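Local coordinates for spindle pole body component (Chaetomium thermophilum, PDB 6L82), which probably binds gamma-tubulin and microtubule minus ends as a GCP5-type subunit of the gamma-tubulin ring complex, here represented by its N-terminal fragment, at residues A[8-20]-A[34-46]. Numbering follows the deposited sequence.
Sequences FLAQLGALADDLV and RDACRDFVLRSLR
Leu42 lays its CD2 branch over two leucines of the facing helix, 3.5 Å from Leu9 CD1 and 3.6 Å from Leu12 CB. It is a knob in a hole bounded by Leu9, Leu12, Gly13 and Ala16, and it runs alongside Leu9 in the reverse sense. Leu9 CD2 meets CG of the poorly ordered Arg46. One helical turn and more away, Val20 repeats the principle from the other helix: with CG1 anti to its backbone N (chi1 166°), CG2 faces Cys37 CB at 3.6 Å and the knob settles among Arg34, Cys37, Arg38 and Val41. Such reciprocal knobs-into-holes packing joins helices 5-23 and 31-45, two successive helices crossing obliquely at the N-terminus of this GCP5 fragment; the axes of 8-20 and 34-45 cross at 123° and come within 9.0 Å. At the middle, Ala16 offers only a methyl, 3.9 Å from Val41 CG1, and Gly13 leaves room for Arg38 to pass, since a side chain there would crowd Arg38 NH2. The arginine chain, bent at chi2, brings NE to Gly13 O in a weak, long hydrogen bond of 3.4 Å. Asp17 OD1 lies over one face of the guanidinium; because the carboxylate stands well out of that plane, no N-H points at it, and the salt bridge, 3.5 Å from Asp17 OD2 to Arg38 NE, rests on charge. A leucine in place of Arg38 would probably leave the Asp17 carboxylate without its countercharge and Gly13 O without this weak donor. At the far end, Leu45 O approaches the ring edge of Phe8.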
ATOM      1  N   PHE A   8       8.764 -17.692   4.835  1.00 51.58           N
ATOM      2  CA  PHE A   8       7.988 -16.470   4.642  1.00 49.22           C
ATOM      3  C   PHE A   8       8.884 -15.241   4.701  1.00 46.08           C
ATOM      4  O   PHE A   8       8.784 -14.344   3.856  1.00 40.73           O
ATOM      5  CB  PHE A   8       6.878 -16.370   5.686  1.00 47.16           C
ATOM      6  CG  PHE A   8       6.003 -15.155   5.534  1.00 45.29           C
ATOM      7  CD1 PHE A   8       5.222 -14.988   4.400  1.00 45.82           C
ATOM      8  CD2 PHE A   8       5.934 -14.194   6.542  1.00 47.91           C
ATOM      9  CE1 PHE A   8       4.394 -13.876   4.255  1.00 43.06           C
ATOM     10  CE2 PHE A   8       5.107 -13.072   6.411  1.00 44.45           C
ATOM     11  CZ  PHE A   8       4.337 -12.916   5.266  1.00 49.65           C
ATOM     12  N   LEU A   9       9.774 -15.183   5.690  1.00 44.01           N
ATOM     13  CA  LEU A   9      10.647 -14.020   5.782  1.00 51.45           C
ATOM     14  C   LEU A   9      11.630 -13.968   4.613  1.00 42.04           C
ATOM     15  O   LEU A   9      11.829 -12.904   4.021  1.00 40.85           O
ATOM     16  CB  LEU A   9      11.369 -13.996   7.132  1.00 52.44           C
ATOM     17  CG  LEU A   9      10.562 -13.408   8.315  1.00 62.65           C
ATOM     18  CD1 LEU A   9       9.913 -12.078   7.962  1.00 60.06           C
ATOM     19  CD2 LEU A   9       9.503 -14.356   8.826  1.00 69.39           C
ATOM     20  N   ALA A  10      12.224 -15.109   4.240  1.00 30.55           N
ATOM     21  CA  ALA A  10      13.129 -15.131   3.092  1.00 35.30           C
ATOM     22  C   ALA A  10      12.462 -14.591   1.833  1.00 42.27           C
ATOM     23  O   ALA A  10      13.123 -13.961   1.000  1.00 42.54           O
ATOM     24  CB  ALA A  10      13.626 -16.555   2.832  1.00 41.22           C
ATOM     25  N   GLN A  11      11.160 -14.835   1.681  1.00 44.13           N
ATOM     26  CA  GLN A  11      10.400 -14.443   0.504  1.00 38.30           C
ATOM     27  C   GLN A  11      10.051 -12.968   0.502  1.00 44.76           C
ATOM     28  O   GLN A  11       9.823 -12.391  -0.568  1.00 57.75           O
ATOM     29  CB  GLN A  11       9.139 -15.305   0.442  1.00 36.26           C
ATOM     30  CG  GLN A  11       7.984 -14.794  -0.357  1.00 52.52           C
ATOM     31  CD  GLN A  11       6.786 -15.700  -0.198  1.00 67.66           C
ATOM     32  OE1 GLN A  11       5.669 -15.345  -0.560  1.00 75.39           O
ATOM     33  NE2 GLN A  11       7.018 -16.894   0.347  1.00 69.85           N
ATOM     34  N   LEU A  12      10.013 -12.346   1.667  1.00 36.95           N
ATOM     35  CA  LEU A  12       9.667 -10.940   1.776  1.00 37.25           C
ATOM     36  C   LEU A  12      10.893 -10.040   1.766  1.00 41.28           C
ATOM     37  O   LEU A  12      10.745  -8.815   1.629  1.00 43.30           O
ATOM     38  CB  LEU A  12       8.864 -10.706   3.060  1.00 38.30           C
ATOM     39  CG  LEU A  12       7.335 -10.659   2.995  1.00 44.97           C
ATOM     40  CD1 LEU A  12       6.750 -11.867   2.287  1.00 41.37           C
ATOM     41  CD2 LEU A  12       6.776 -10.541   4.421  1.00 53.65           C
ATOM     42  N   GLY A  13      12.083 -10.633   1.886  1.00 38.96           N
ATOM     43  CA  GLY A  13      13.294  -9.855   2.111  1.00 42.37           C
ATOM     44  C   GLY A  13      13.559  -8.831   1.026  1.00 42.42           C
ATOM     45  O   GLY A  13      13.753  -7.647   1.311  1.00 44.94           O
ATOM     46  N   ALA A  14      13.561  -9.269  -0.234  1.00 34.51           N
ATOM     47  CA  ALA A  14      13.819  -8.343  -1.335  1.00 38.02           C
ATOM     48  C   ALA A  14      12.726  -7.285  -1.444  1.00 35.13           C
ATOM     49  O   ALA A  14      13.003  -6.136  -1.809  1.00 28.98           O
ATOM     50  CB  ALA A  14      13.950  -9.105  -2.658  1.00 28.05           C
ATOM     51  N   LEU A  15      11.477  -7.667  -1.172  1.00 32.82           N
ATOM     52  CA  LEU A  15      10.375  -6.718  -1.242  1.00 32.17           C
ATOM     53  C   LEU A  15      10.413  -5.727  -0.080  1.00 36.26           C
ATOM     54  O   LEU A  15      10.044  -4.557  -0.251  1.00 38.64           O
ATOM     55  CB  LEU A  15       9.035  -7.462  -1.278  1.00 27.26           C
ATOM     56  CG  LEU A  15       8.720  -8.313  -2.507  1.00 34.60           C
ATOM     57  CD1 LEU A  15       7.624  -9.315  -2.207  1.00 27.76           C
ATOM     58  CD2 LEU A  15       8.351  -7.441  -3.739  1.00 22.89           C
ATOM     59  N   ALA A  16      10.806  -6.176   1.121  1.00 35.47           N
ATOM     60  CA  ALA A  16      10.953  -5.234   2.234  1.00 33.15           C
ATOM     61  C   ALA A  16      11.987  -4.176   1.893  1.00 32.83           C
ATOM     62  O   ALA A  16      11.772  -2.985   2.134  1.00 31.32           O
ATOM     63  CB  ALA A  16      11.344  -5.966   3.521  1.00 22.95           C
ATOM     64  N   ASP A  17      13.108  -4.606   1.306  1.00 25.69           N
ATOM     65  CA  ASP A  17      14.112  -3.693   0.752  1.00 40.86           C
ATOM     66  C   ASP A  17      13.504  -2.701  -0.232  1.00 36.43           C
ATOM     67  O   ASP A  17      13.852  -1.513  -0.223  1.00 28.79           O
ATOM     68  CB  ASP A  17      15.224  -4.477   0.033  1.00 48.09           C
ATOM     69  CG  ASP A  17      16.200  -5.161   0.970  1.00 71.98           C
ATOM     70  OD1 ASP A  17      16.505  -6.355   0.750  1.00 83.99           O
ATOM     71  OD2 ASP A  17      16.747  -4.484   1.865  1.00 79.70           O
ATOM     72  N   ASP A  18      12.681  -3.190  -1.170  1.00 35.13           N
ATOM     73  CA  ASP A  18      12.040  -2.289  -2.130  1.00 26.91           C
ATOM     74  C   ASP A  18      11.186  -1.270  -1.408  1.00 30.35           C
ATOM     75  O   ASP A  18      11.224  -0.074  -1.723  1.00 37.90           O
ATOM     76  CB  ASP A  18      11.182  -3.061  -3.137  1.00 26.50           C
ATOM     77  CG  ASP A  18      11.960  -4.141  -3.893  1.00 36.00           C
ATOM     78  OD1 ASP A  18      13.211  -4.114  -3.888  1.00 35.77           O
ATOM     79  OD2 ASP A  18      11.301  -4.988  -4.535  1.00 42.46           O
ATOM     80  N   LEU A  19      10.411  -1.727  -0.421  1.00 21.48           N
ATOM     81  CA  LEU A  19       9.498  -0.830   0.269  1.00 22.36           C
ATOM     82  C   LEU A  19      10.285   0.276   0.954  1.00 36.97           C
ATOM     83  O   LEU A  19       9.971   1.463   0.815  1.00 30.74           O
ATOM     84  CB  LEU A  19       8.655  -1.619   1.275  1.00 27.32           C
ATOM     85  CG  LEU A  19       7.300  -1.023   1.658  1.00 38.06           C
ATOM     86  CD1 LEU A  19       6.414  -0.871   0.410  1.00 37.95           C
ATOM     87  CD2 LEU A  19       6.590  -1.865   2.723  1.00 31.34           C
ATOM     88  N   VAL A  20      11.370  -0.095   1.630  1.00 38.83           N
ATOM     89  CA  VAL A  20      12.205   0.898   2.284  1.00 36.77           C
ATOM     90  C   VAL A  20      12.802   1.847   1.254  1.00 38.60           C
ATOM     91  O   VAL A  20      12.667   3.071   1.358  1.00 39.73           O
ATOM     92  CB  VAL A  20      13.285   0.190   3.112  1.00 31.88           C
ATOM     93  CG1 VAL A  20      14.376   1.176   3.525  1.00 30.94           C
ATOM     94  CG2 VAL A  20      12.620  -0.510   4.302  1.00 23.08           C
ATOM     95  N   ARG A  34      18.958   1.844   6.784  1.00 48.35           N
ATOM     96  CA  ARG A  34      18.269   0.946   5.856  1.00 56.02           C
ATOM     97  C   ARG A  34      18.089  -0.448   6.448  1.00 46.44           C
ATOM     98  O   ARG A  34      17.034  -1.068   6.282  1.00 48.23           O
ATOM     99  CB  ARG A  34      19.016   0.880   4.517  1.00 65.69           C
ATOM    100  CG  ARG A  34      19.481   2.239   4.007  1.00 75.53           C
ATOM    101  CD  ARG A  34      18.274   3.143   3.801  1.00 83.59           C
ATOM    102  NE  ARG A  34      18.621   4.558   3.716  1.00 89.14           N
ATOM    103  CZ  ARG A  34      17.728   5.542   3.768  1.00 85.58           C
ATOM    104  NH1 ARG A  34      16.441   5.267   3.913  1.00 74.56           N
ATOM    105  NH2 ARG A  34      18.120   6.803   3.700  1.00 90.31           N
ATOM    106  N   ASP A  35      19.090  -0.962   7.155  1.00 35.67           N
ATOM    107  CA  ASP A  35      18.900  -2.281   7.747  1.00 39.55           C
ATOM    108  C   ASP A  35      17.890  -2.242   8.898  1.00 48.33           C
ATOM    109  O   ASP A  35      17.234  -3.254   9.184  1.00 50.45           O
ATOM    110  CB  ASP A  35      20.248  -2.837   8.200  1.00 56.72           C
ATOM    111  CG  ASP A  35      20.437  -4.296   7.809  1.00 74.23           C
ATOM    112  OD1 ASP A  35      19.411  -5.012   7.726  1.00 88.24           O
ATOM    113  OD2 ASP A  35      21.598  -4.725   7.588  1.00 60.31           O
ATOM    114  N   ALA A  36      17.720  -1.087   9.549  1.00 40.88           N
ATOM    115  CA  ALA A  36      16.784  -1.029  10.668  1.00 44.97           C
ATOM    116  C   ALA A  36      15.347  -0.914  10.176  1.00 39.31           C
ATOM    117  O   ALA A  36      14.444  -1.546  10.740  1.00 39.80           O
ATOM    118  CB  ALA A  36      17.139   0.133  11.601  1.00 33.25           C
ATOM    119  N   CYS A  37      15.128  -0.122   9.117  1.00 34.33           N
ATOM    120  CA  CYS A  37      13.813  -0.036   8.488  1.00 32.91           C
ATOM    121  C   CYS A  37      13.389  -1.387   7.929  1.00 33.68           C
ATOM    122  O   CYS A  37      12.221  -1.787   8.023  1.00 31.96           O
ATOM    123  CB  CYS A  37      13.839   1.012   7.376  1.00 34.35           C
ATOM    124  SG  CYS A  37      14.053   2.728   7.918  1.00 40.16           S
ATOM    125  N   ARG A  38      14.326  -2.111   7.343  1.00 36.46           N
ATOM    126  CA  ARG A  38      13.976  -3.382   6.735  1.00 41.21           C
ATOM    127  C   ARG A  38      13.641  -4.430   7.785  1.00 37.57           C
ATOM    128  O   ARG A  38      12.698  -5.214   7.623  1.00 36.66           O
ATOM    129  CB  ARG A  38      15.122  -3.843   5.865  1.00 51.96           C
ATOM    130  CG  ARG A  38      15.172  -5.240   5.758  1.00 65.42           C
ATOM    131  CD  ARG A  38      15.551  -5.567   4.384  1.00 76.21           C
ATOM    132  NE  ARG A  38      15.536  -6.857   4.058  1.00 77.63           N
ATOM    133  CZ  ARG A  38      16.473  -7.604   4.280  1.00 74.39           C
ATOM    134  NH1 ARG A  38      17.466  -7.190   4.862  1.00 60.47           N
ATOM    135  NH2 ARG A  38      16.421  -8.787   3.940  1.00 85.35           N
ATOM    136  N   ASP A  39      14.435  -4.495   8.849  1.00 31.98           N
ATOM    137  CA  ASP A  39      14.092  -5.376   9.952  1.00 35.60           C
ATOM    138  C   ASP A  39      12.732  -5.011  10.534  1.00 41.07           C
ATOM    139  O   ASP A  39      11.926  -5.896  10.853  1.00 40.30           O
ATOM    140  CB  ASP A  39      15.194  -5.311  11.016  1.00 40.54           C
ATOM    141  CG  ASP A  39      14.781  -5.941  12.314  1.00 46.64           C
ATOM    142  OD1 ASP A  39      14.848  -7.186  12.400  1.00 51.21           O
ATOM    143  OD2 ASP A  39      14.370  -5.195  13.235  1.00 51.32           O
ATOM    144  N   PHE A  40      12.448  -3.706  10.659  1.00 35.58           N
ATOM    145  CA  PHE A  40      11.131  -3.280  11.128  1.00 26.83           C
ATOM    146  C   PHE A  40      10.023  -3.798  10.223  1.00 33.38           C
ATOM    147  O   PHE A  40       8.944  -4.165  10.708  1.00 30.83           O
ATOM    148  CB  PHE A  40      11.051  -1.756  11.215  1.00 25.96           C
ATOM    149  CG  PHE A  40       9.646  -1.225  11.150  1.00 34.41           C
ATOM    150  CD1 PHE A  40       8.776  -1.393  12.212  1.00 36.02           C
ATOM    151  CD2 PHE A  40       9.190  -0.578  10.020  1.00 35.00           C
ATOM    152  CE1 PHE A  40       7.488  -0.920  12.147  1.00 42.63           C
ATOM    153  CE2 PHE A  40       7.912  -0.101   9.966  1.00 35.25           C
ATOM    154  CZ  PHE A  40       7.058  -0.273  11.027  1.00 40.28           C
ATOM    155  N   VAL A  41      10.253  -3.822   8.903  1.00 31.71           N
ATOM    156  CA  VAL A  41       9.165  -4.213   8.003  1.00 36.74           C
ATOM    157  C   VAL A  41       8.876  -5.702   8.136  1.00 38.34           C
ATOM    158  O   VAL A  41       7.715  -6.126   8.203  1.00 41.05           O
ATOM    159  CB  VAL A  41       9.481  -3.850   6.543  1.00 33.65           C
ATOM    160  CG1 VAL A  41       8.411  -4.433   5.651  1.00 26.64           C
ATOM    161  CG2 VAL A  41       9.564  -2.360   6.364  1.00 31.15           C
ATOM    162  N   LEU A  42       9.926  -6.518   8.186  1.00 30.84           N
ATOM    163  CA  LEU A  42       9.745  -7.959   8.303  1.00 39.51           C
ATOM    164  C   LEU A  42       9.142  -8.337   9.644  1.00 45.74           C
ATOM    165  O   LEU A  42       8.316  -9.255   9.725  1.00 47.77           O
ATOM    166  CB  LEU A  42      11.082  -8.658   8.110  1.00 40.36           C
ATOM    167  CG  LEU A  42      11.619  -8.519   6.689  1.00 42.12           C
ATOM    168  CD1 LEU A  42      13.104  -8.797   6.695  1.00 42.74           C
ATOM    169  CD2 LEU A  42      10.883  -9.474   5.804  1.00 37.18           C
ATOM    170  N   ARG A  43       9.539  -7.635  10.706  1.00 42.04           N
ATOM    171  CA  ARG A  43       8.986  -7.913  12.025  1.00 51.93           C
ATOM    172  C   ARG A  43       7.502  -7.548  12.098  1.00 48.52           C
ATOM    173  O   ARG A  43       6.699  -8.310  12.650  1.00 46.40           O
ATOM    174  CB  ARG A  43       9.787  -7.164  13.090  1.00 56.74           C
ATOM    175  CG  ARG A  43      10.103  -7.990  14.316  1.00 59.02           C
ATOM    176  CD  ARG A  43      10.472  -7.088  15.488  1.00 65.02           C
ATOM    177  NE  ARG A  43      11.814  -6.549  15.349  1.00 74.53           N
ATOM    178  CZ  ARG A  43      12.488  -5.981  16.347  1.00 79.69           C
ATOM    179  NH1 ARG A  43      11.937  -5.881  17.554  1.00 65.77           N
ATOM    180  NH2 ARG A  43      13.721  -5.518  16.146  1.00 85.63           N
ATOM    181  N   SER A  44       7.110  -6.399  11.539  1.00 39.87           N
ATOM    182  CA  SER A  44       5.708  -5.985  11.640  1.00 45.14           C
ATOM    183  C   SER A  44       4.769  -6.935  10.900  1.00 51.45           C
ATOM    184  O   SER A  44       3.643  -7.160  11.350  1.00 54.40           O
ATOM    185  CB  SER A  44       5.525  -4.565  11.101  1.00 37.08           C
ATOM    186  OG  SER A  44       6.495  -3.697  11.662  1.00 43.60           O
ATOM    187  N   LEU A  45       5.206  -7.504   9.775  1.00 54.40           N
ATOM    188  CA  LEU A  45       4.336  -8.353   8.967  1.00 56.54           C
ATOM    189  C   LEU A  45       4.455  -9.842   9.279  1.00 75.16           C
ATOM    190  O   LEU A  45       3.674 -10.629   8.730  1.00 81.68           O
ATOM    191  CB  LEU A  45       4.630  -8.137   7.482  1.00 42.55           C
ATOM    192  CG  LEU A  45       4.774  -6.701   6.982  1.00 37.58           C
ATOM    193  CD1 LEU A  45       5.293  -6.732   5.558  1.00 43.62           C
ATOM    194  CD2 LEU A  45       3.443  -5.962   7.050  1.00 28.50           C
ATOM    195  N   ARG A  46       5.398 -10.242  10.131  1.00 82.00           N
ATOM    196  CA  ARG A  46       5.707 -11.650  10.389  1.00 87.81           C
ATOM    197  C   ARG A  46       4.469 -12.508  10.642  1.00 92.24           C
ATOM    198  O   ARG A  46       4.223 -13.478   9.923  1.00 94.64           O
ATOM    199  CB  ARG A  46       6.661 -11.763  11.583  1.00 91.05           C
ATOM    200  CG  ARG A  46       8.001 -12.405  11.256  1.00 92.66           C
ATOM    201  CD  ARG A  46       9.106 -11.967  12.223  1.00 97.07           C
ATOM    202  NE  ARG A  46       8.772 -12.214  13.625  1.00100.44           N
ATOM    203  CZ  ARG A  46       9.584 -11.952  14.645  1.00103.77           C
ATOM    204  NH1 ARG A  46      10.785 -11.435  14.427  1.00105.60           N
ATOM    205  NH2 ARG A  46       9.198 -12.211  15.887  1.00105.12           N
TER